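Local structure of gamma-glutamyl-gamma-aminobutyraldehyde dehydrogenase (Burkholderia cenocepacia, 4LIH) at residues 134-139 with 467-471; 113-119 with 175-180. The protein probably oxidises aldehydes such as gamma-glutamyl-gamma-aminobutyraldehyde to the corresponding acids with NAD(P)+ as electron acceptor. All coordinates share one frame; numbering follows the deposited sequence. Where two conformers were deposited one is given.

Contact 1 of 2, residues 134-139 with 467-471; sequences YCVEWF and GDMNF
An Asx turn at D468-N470, within a type I turn from D468 to F471, presents M469 to one side of helix 121-142, where Y134, C135, W138 and F139 receive it. The contact illustrates how a flexible thioether can be fitted among rings while one hydrogen bond joins the loop to the helix across these two segments. That bond runs from M469 N to Y134 OH, 2.9 Å long and almost straight at 177°. The tyrosine ring reaches across because its CG lies anti to the backbone N (chi1 163°), and its edge also meets the loop, with CE2 3.3 Å from G467 O.

M469 CB sits over one face of the W138 indole, 3.5 Å from the centroid of the five-membered ring and only 9° off its normal, a CH-pi contact. Bends at chi2 and chi3 then fold the chain back: SD comes 3.8 Å from F139 CE2, an oblique Met-aromatic approach, and CE ends 3.9 Å from C135 CB. At the indole's far rim N470 OD1 stands 3.5 Å from W138 CZ2, the amide and ring planes almost perpendicular.

D468 OD1 takes two bonds, its anti lone pair from N470 N and its syn lone pair from N470 ND2, the latter in the amide plane. W138 NE1 donates to D144 O of the third subunit, as does N470 ND2 in addition to its bond to D468 OD1; K145 of that subunit makes a cation-pi contact with W138. The carboxylate oxygen thus fixes the turn and the rotation of the N470 amide together, and the indole against which M469 packs is also held at a subunit interface.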
loop_
_atom_site.group_PDB
_atom_site.type_symbol
_atom_site.label_atom_id
_atom_site.label_comp_id
_atom_site.label_asym_id
_atom_site.label_seq_id
_atom_site.Cartn_x
_atom_site.Cartn_y
_atom_site.Cartn_z
ATOM N N TYR A 134 -19.056 -15.837 -2.193
ATOM C CA TYR A 134 -17.974 -14.988 -2.777
ATOM C C TYR A 134 -17.367 -14.119 -1.719
ATOM O O TYR A 134 -16.150 -14.008 -1.614
ATOM C CB TYR A 134 -18.475 -14.192 -3.958
ATOM C CG TYR A 134 -17.628 -12.980 -4.440
ATOM C CD1 TYR A 134 -16.324 -13.125 -4.906
ATOM C CD2 TYR A 134 -18.199 -11.723 -4.530
ATOM C CE1 TYR A 134 -15.572 -12.059 -5.366
ATOM C CE2 TYR A 134 -17.477 -10.639 -5.014
ATOM C CZ TYR A 134 -16.182 -10.791 -5.438
ATOM O OH TYR A 134 -15.495 -9.678 -5.903
ATOM N N CYS A 135 -18.213 -13.581 -0.836
ATOM C CA CYS A 135 -17.680 -12.749 0.226
ATOM C C CYS A 135 -16.750 -13.536 1.165
ATOM O O CYS A 135 -15.625 -13.106 1.457
ATOM C CB CYS A 135 -18.799 -12.048 0.974
ATOM S SG CYS A 135 -18.241 -11.006 2.330
ATOM N N VAL A 136 -17.179 -14.711 1.588
ATOM C CA VAL A 136 -16.358 -15.550 2.428
ATOM C C VAL A 136 -15.046 -15.941 1.695
ATOM O O VAL A 136 -13.953 -15.880 2.263
ATOM C CB VAL A 136 -17.132 -16.785 2.867
ATOM C CG1 VAL A 136 -16.195 -17.771 3.569
ATOM C CG2 VAL A 136 -18.275 -16.360 3.789
ATOM N N GLU A 137 -15.155 -16.352 0.448
ATOM C CA GLU A 137 -13.989 -16.751 -0.311
ATOM C C GLU A 137 -12.963 -15.650 -0.485
ATOM O O GLU A 137 -11.726 -15.893 -0.436
ATOM C CB GLU A 137 -14.401 -17.264 -1.713
ATOM C CG GLU A 137 -15.168 -18.592 -1.716
ATOM C CD GLU A 137 -16.034 -18.822 -2.950
ATOM O OE1 GLU A 137 -16.252 -17.949 -3.818
ATOM O OE2 GLU A 137 -16.557 -19.923 -3.051
ATOM N N TRP A 138 -13.456 -14.439 -0.743
ATOM C CA TRP A 138 -12.567 -13.299 -1.050
ATOM C C TRP A 138 -11.802 -12.924 0.214
ATOM O O TRP A 138 -10.589 -12.775 0.195
ATOM C CB TRP A 138 -13.394 -12.132 -1.562
ATOM C CG TRP A 138 -12.647 -11.017 -2.218
ATOM C CD1 TRP A 138 -12.388 -10.880 -3.548
ATOM C CD2 TRP A 138 -12.106 -9.867 -1.584
ATOM N NE1 TRP A 138 -11.675 -9.717 -3.787
ATOM C CE2 TRP A 138 -11.522 -9.052 -2.604
ATOM C CE3 TRP A 138 -12.023 -9.451 -0.258
ATOM C CZ2 TRP A 138 -10.860 -7.847 -2.328
ATOM C CZ3 TRP A 138 -11.395 -8.208 0.021
ATOM C CH2 TRP A 138 -10.822 -7.430 -1.040
ATOM N N PHE A 139 -12.488 -12.860 1.351
ATOM C CA PHE A 139 -11.746 -12.536 2.566
ATOM C C PHE A 139 -10.782 -13.661 2.962
ATOM O O PHE A 139 -9.698 -13.383 3.452
ATOM C CB PHE A 139 -12.656 -12.075 3.708
ATOM C CG PHE A 139 -13.170 -10.660 3.511
ATOM C CD1 PHE A 139 -12.309 -9.554 3.703
ATOM C CD2 PHE A 139 -14.439 -10.442 2.993
ATOM C CE1 PHE A 139 -12.763 -8.240 3.513
ATOM C CE2 PHE A 139 -14.875 -9.150 2.774
ATOM C CZ PHE A 139 -14.051 -8.064 3.029
ATOM N N GLY A 467 -21.210 -6.788 -7.962
ATOM C CA GLY A 467 -21.090 -7.136 -6.546
ATOM C C GLY A 467 -19.661 -7.214 -6.063
ATOM O O GLY A 467 -19.388 -7.921 -5.083
ATOM N N ASP A 468 -18.764 -6.454 -6.700
ATOM C CA ASP A 468 -17.362 -6.676 -6.532
ATOM C C ASP A 468 -16.944 -6.357 -5.097
ATOM O O ASP A 468 -17.299 -5.308 -4.531
ATOM C CB ASP A 468 -16.589 -5.839 -7.538
ATOM C CG ASP A 468 -15.198 -6.357 -7.770
ATOM O OD1 ASP A 468 -14.322 -6.193 -6.901
ATOM O OD2 ASP A 468 -14.992 -6.956 -8.825
ATOM N N MET A 469 -16.193 -7.273 -4.513
ATOM C CA MET A 469 -15.690 -7.130 -3.145
ATOM C C MET A 469 -14.610 -6.082 -3.005
ATOM O O MET A 469 -14.261 -5.692 -1.877
ATOM C CB MET A 469 -15.193 -8.564 -2.670
ATOM C CG MET A 469 -15.290 -8.885 -1.175
ATOM S SD MET A 469 -16.881 -8.485 -0.427
ATOM C CE MET A 469 -18.084 -9.150 -1.504
ATOM N N ASN A 470 -14.045 -5.583 -4.094
ATOM C CA ASN A 470 -13.049 -4.493 -3.983
ATOM C C ASN A 470 -13.581 -3.101 -3.608
ATOM O O ASN A 470 -12.794 -2.170 -3.321
ATOM C CB ASN A 470 -12.220 -4.397 -5.255
ATOM C CG ASN A 470 -11.199 -5.528 -5.363
ATOM O OD1 ASN A 470 -10.106 -5.436 -4.812
ATOM N ND2 ASN A 470 -11.508 -6.515 -6.173
ATOM N N PHE A 471 -14.904 -2.924 -3.599
ATOM C CA PHE A 471 -15.435 -1.570 -3.430
ATOM C C PHE A 471 -16.034 -1.420 -2.036
ATOM O O PHE A 471 -17.130 -1.909 -1.820
ATOM C CB PHE A 471 -16.508 -1.319 -4.506
ATOM C CG PHE A 471 -15.983 -1.294 -5.910
ATOM C CD1 PHE A 471 -15.010 -0.404 -6.283
ATOM C CD2 PHE A 471 -16.461 -2.215 -6.856
ATOM C CE1 PHE A 471 -14.547 -0.380 -7.587
ATOM C CE2 PHE A 471 -16.012 -2.184 -8.152
ATOM C CZ PHE A 471 -15.067 -1.251 -8.536
#

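Contact 2 of 2, residues 113-119 with 175-180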
loop_
_atom_site.group_PDB
_atom_site.type_symbol
_atom_site.label_atom_id
_atom_site.label_comp_id
_atom_site.label_asym_id
_atom_site.label_seq_id
_atom_site.Cartn_x
_atom_site.Cartn_y
_atom_site.Cartn_z
ATOM N N GLU A 113 -34.083 -18.877 1.953
ATOM C CA GLU A 113 -34.107 -17.410 1.868
ATOM C C GLU A 113 -35.380 -16.872 1.230
ATOM O O GLU A 113 -35.894 -15.841 1.661
ATOM C CB GLU A 113 -32.894 -16.880 1.053
ATOM C CG GLU A 113 -32.545 -15.392 1.251
ATOM C CD GLU A 113 -31.706 -15.181 2.499
ATOM O OE1 GLU A 113 -31.932 -15.863 3.505
ATOM O OE2 GLU A 113 -30.769 -14.397 2.465
ATOM N N THR A 114 -35.827 -17.544 0.171
ATOM C CA THR A 114 -37.028 -17.171 -0.600
ATOM C C THR A 114 -38.281 -17.438 0.258
ATOM O O THR A 114 -39.153 -16.596 0.328
ATOM C CB THR A 114 -37.105 -17.957 -1.936
ATOM O OG1 THR A 114 -36.122 -17.460 -2.868
ATOM C CG2 THR A 114 -38.488 -17.885 -2.560
ATOM N N LEU A 115 -38.327 -18.585 0.945
ATOM C CA LEU A 115 -39.437 -18.846 1.884
ATOM C C LEU A 115 -39.529 -17.889 3.057
ATOM O O LEU A 115 -40.617 -17.441 3.405
ATOM C CB LEU A 115 -39.347 -20.272 2.448
ATOM C CG LEU A 115 -39.534 -21.358 1.403
ATOM C CD1 LEU A 115 -39.128 -22.720 1.998
ATOM C CD2 LEU A 115 -40.956 -21.373 0.877
ATOM N N ASP A 116 -38.374 -17.585 3.644
ATOM C CA ASP A 116 -38.247 -16.821 4.884
ATOM C C ASP A 116 -38.557 -15.333 4.658
ATOM O O ASP A 116 -39.253 -14.696 5.455
ATOM C CB ASP A 116 -36.799 -17.026 5.406
ATOM C CG ASP A 116 -36.635 -16.771 6.903
ATOM O OD1 ASP A 116 -37.669 -16.562 7.580
ATOM O OD2 ASP A 116 -35.461 -16.797 7.406
ATOM N N ALA A 117 -38.055 -14.787 3.548
ATOM C CA ALA A 117 -38.029 -13.324 3.373
ATOM C C ALA A 117 -38.801 -12.828 2.151
ATOM O O ALA A 117 -38.881 -11.628 1.962
ATOM C CB ALA A 117 -36.588 -12.856 3.299
ATOM N N GLY A 118 -39.335 -13.752 1.338
ATOM C CA GLY A 118 -40.216 -13.427 0.189
ATOM C C GLY A 118 -39.486 -12.990 -1.063
ATOM O O GLY A 118 -40.089 -12.469 -1.996
ATOM N N LYS A 119 -38.176 -13.194 -1.067
ATOM C CA LYS A 119 -37.289 -12.799 -2.145
ATOM C C LYS A 119 -37.315 -13.750 -3.345
ATOM O O LYS A 119 -37.154 -14.951 -3.161
ATOM C CB LYS A 119 -35.888 -12.736 -1.559
ATOM C CG LYS A 119 -35.712 -11.642 -0.507
ATOM C CD LYS A 119 -34.438 -11.906 0.316
ATOM C CE LYS A 119 -33.166 -11.890 -0.514
ATOM N NZ LYS A 119 -32.617 -10.521 -0.721
ATOM N N TRP A 175 -33.305 -8.199 7.536
ATOM C CA TRP A 175 -34.082 -9.228 6.840
ATOM C C TRP A 175 -34.155 -9.038 5.348
ATOM O O TRP A 175 -34.743 -9.879 4.651
ATOM C CB TRP A 175 -35.523 -9.254 7.406
ATOM C CG TRP A 175 -36.181 -7.855 7.499
ATOM C CD1 TRP A 175 -36.285 -7.088 8.628
ATOM C CD2 TRP A 175 -36.800 -7.100 6.451
ATOM N NE1 TRP A 175 -36.897 -5.905 8.342
ATOM C CE2 TRP A 175 -37.238 -5.882 7.019
ATOM C CE3 TRP A 175 -37.009 -7.318 5.088
ATOM C CZ2 TRP A 175 -37.917 -4.904 6.276
ATOM C CZ3 TRP A 175 -37.700 -6.345 4.342
ATOM C CH2 TRP A 175 -38.132 -5.146 4.939
ATOM N N ASN A 176 -33.645 -7.921 4.829
ATOM C CA ASN A 176 -33.828 -7.680 3.383
ATOM C C ASN A 176 -32.855 -8.506 2.546
ATOM O O ASN A 176 -33.208 -8.957 1.425
ATOM C CB ASN A 176 -33.793 -6.194 3.022
ATOM C CG ASN A 176 -32.476 -5.531 3.374
ATOM O OD1 ASN A 176 -31.785 -5.931 4.328
ATOM N ND2 ASN A 176 -32.073 -4.558 2.560
ATOM N N PHE A 177 -31.649 -8.707 3.081
ATOM C CA PHE A 177 -30.634 -9.582 2.489
ATOM C C PHE A 177 -30.034 -10.439 3.597
ATOM O O PHE A 177 -28.862 -10.211 3.967
ATOM C CB PHE A 177 -29.495 -8.783 1.797
ATOM C CG PHE A 177 -29.939 -8.047 0.582
ATOM C CD1 PHE A 177 -29.937 -8.663 -0.646
ATOM C CD2 PHE A 177 -30.445 -6.748 0.697
ATOM C CE1 PHE A 177 -30.410 -8.005 -1.756
ATOM C CE2 PHE A 177 -30.920 -6.090 -0.436
ATOM C CZ PHE A 177 -30.928 -6.726 -1.637
ATOM N N PRO A 178 -30.809 -11.408 4.137
ATOM C CA PRO A 178 -30.368 -12.097 5.347
ATOM C C PRO A 178 -29.022 -12.782 5.208
ATOM O O PRO A 178 -28.129 -12.480 5.975
ATOM C CB PRO A 178 -31.492 -13.116 5.648
ATOM C CG PRO A 178 -32.678 -12.571 4.899
ATOM C CD PRO A 178 -32.163 -11.829 3.717
ATOM N N ILE A 179 -28.869 -13.689 4.265
ATOM C CA ILE A 179 -27.597 -14.402 4.176
ATOM C C ILE A 179 -26.449 -13.501 3.691
ATOM O O ILE A 179 -25.310 -13.606 4.184
ATOM C CB ILE A 179 -27.677 -15.727 3.375
ATOM C CG1 ILE A 179 -26.437 -16.592 3.741
ATOM C CG2 ILE A 179 -27.817 -15.483 1.878
ATOM C CD1 ILE A 179 -26.335 -17.830 2.885
ATOM N N LEU A 180 -26.769 -12.568 2.804
ATOM C CA LEU A 180 -25.763 -11.753 2.153
ATOM C C LEU A 180 -25.171 -10.722 3.121
ATOM O O LEU A 180 -23.939 -10.594 3.232
ATOM C CB LEU A 180 -26.353 -11.152 0.881
ATOM C CG LEU A 180 -25.498 -10.242 -0.003
ATOM C CD1 LEU A 180 -25.346 -8.856 0.609
ATOM C CD2 LEU A 180 -24.161 -10.909 -0.252
HETATM O O HOH W 1 -29.369 -12.338 1.304
#
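E113, on the last turns of helix 106-117, reaches the start of helix 178-191, where its OE2 takes the N-H of I179 with the syn lone pair, 2.7 Å and nearly straight at 173°. CG anti to the backbone N (chi1 -161°) and a bend at chi2 carry the carboxylate there, across the proline ring at a slant; OE2 lies 3.2 Å from P178 CD. The same oxygen accepts from a water, 2.7 Å from OE2, that in turn receives L180 N at 3.0 Å, while OE1 is held by T207. First-turn N-H groups are thus served directly and through water, and the helix dipole would probably favour the negative charge. T114 OG1 donates to K119 O, closing the turn that follows the helix. A117 brings its methyl to W175 O, with CB 3.8 Å away. K119 then folds back through bends at chi3 and chi4, placing NZ 2.7 Å from N176 O in the carbonyl plane and 3.3 Å from F177 CD1, oblique to the ring. D128 forms a salt bridge with this ammonium group, and N304 binds both it and N176 O.

The E113 and K119 bonds join the end of helix 106-117 to the Trp-Asn-Phe-Pro segment of aldehyde dehydrogenases. N176 ND2 donates to E307 O and a sulfonate oxygen of bound MES; as in relatives, this asparagine probably contributes to the oxyanion hole.

How the contacts relate
Contacts 1 and 2 are separate packing sites, their centres 19 Å apart and their nearest atoms about 6 Å apart, yet each has a helix that also touches the other's segments. Helix 178-191 begins in contact 2 and later brings W184 against C135 of contact 1; helix 121-142 bears residues 134-139 and, earlier, the D128 that pairs with K119. Both lie near the predicted active-site residue E274: between side chains, N176 is about 9 Å from it and F139 about 11 Å. A bound MES, probably from the crystallisation liquor, lies about 3 Å from the N176 side chain and about 6 Å from G467, consistent with a pocket that contact 2 lines through N176 and that contact 1 approaches.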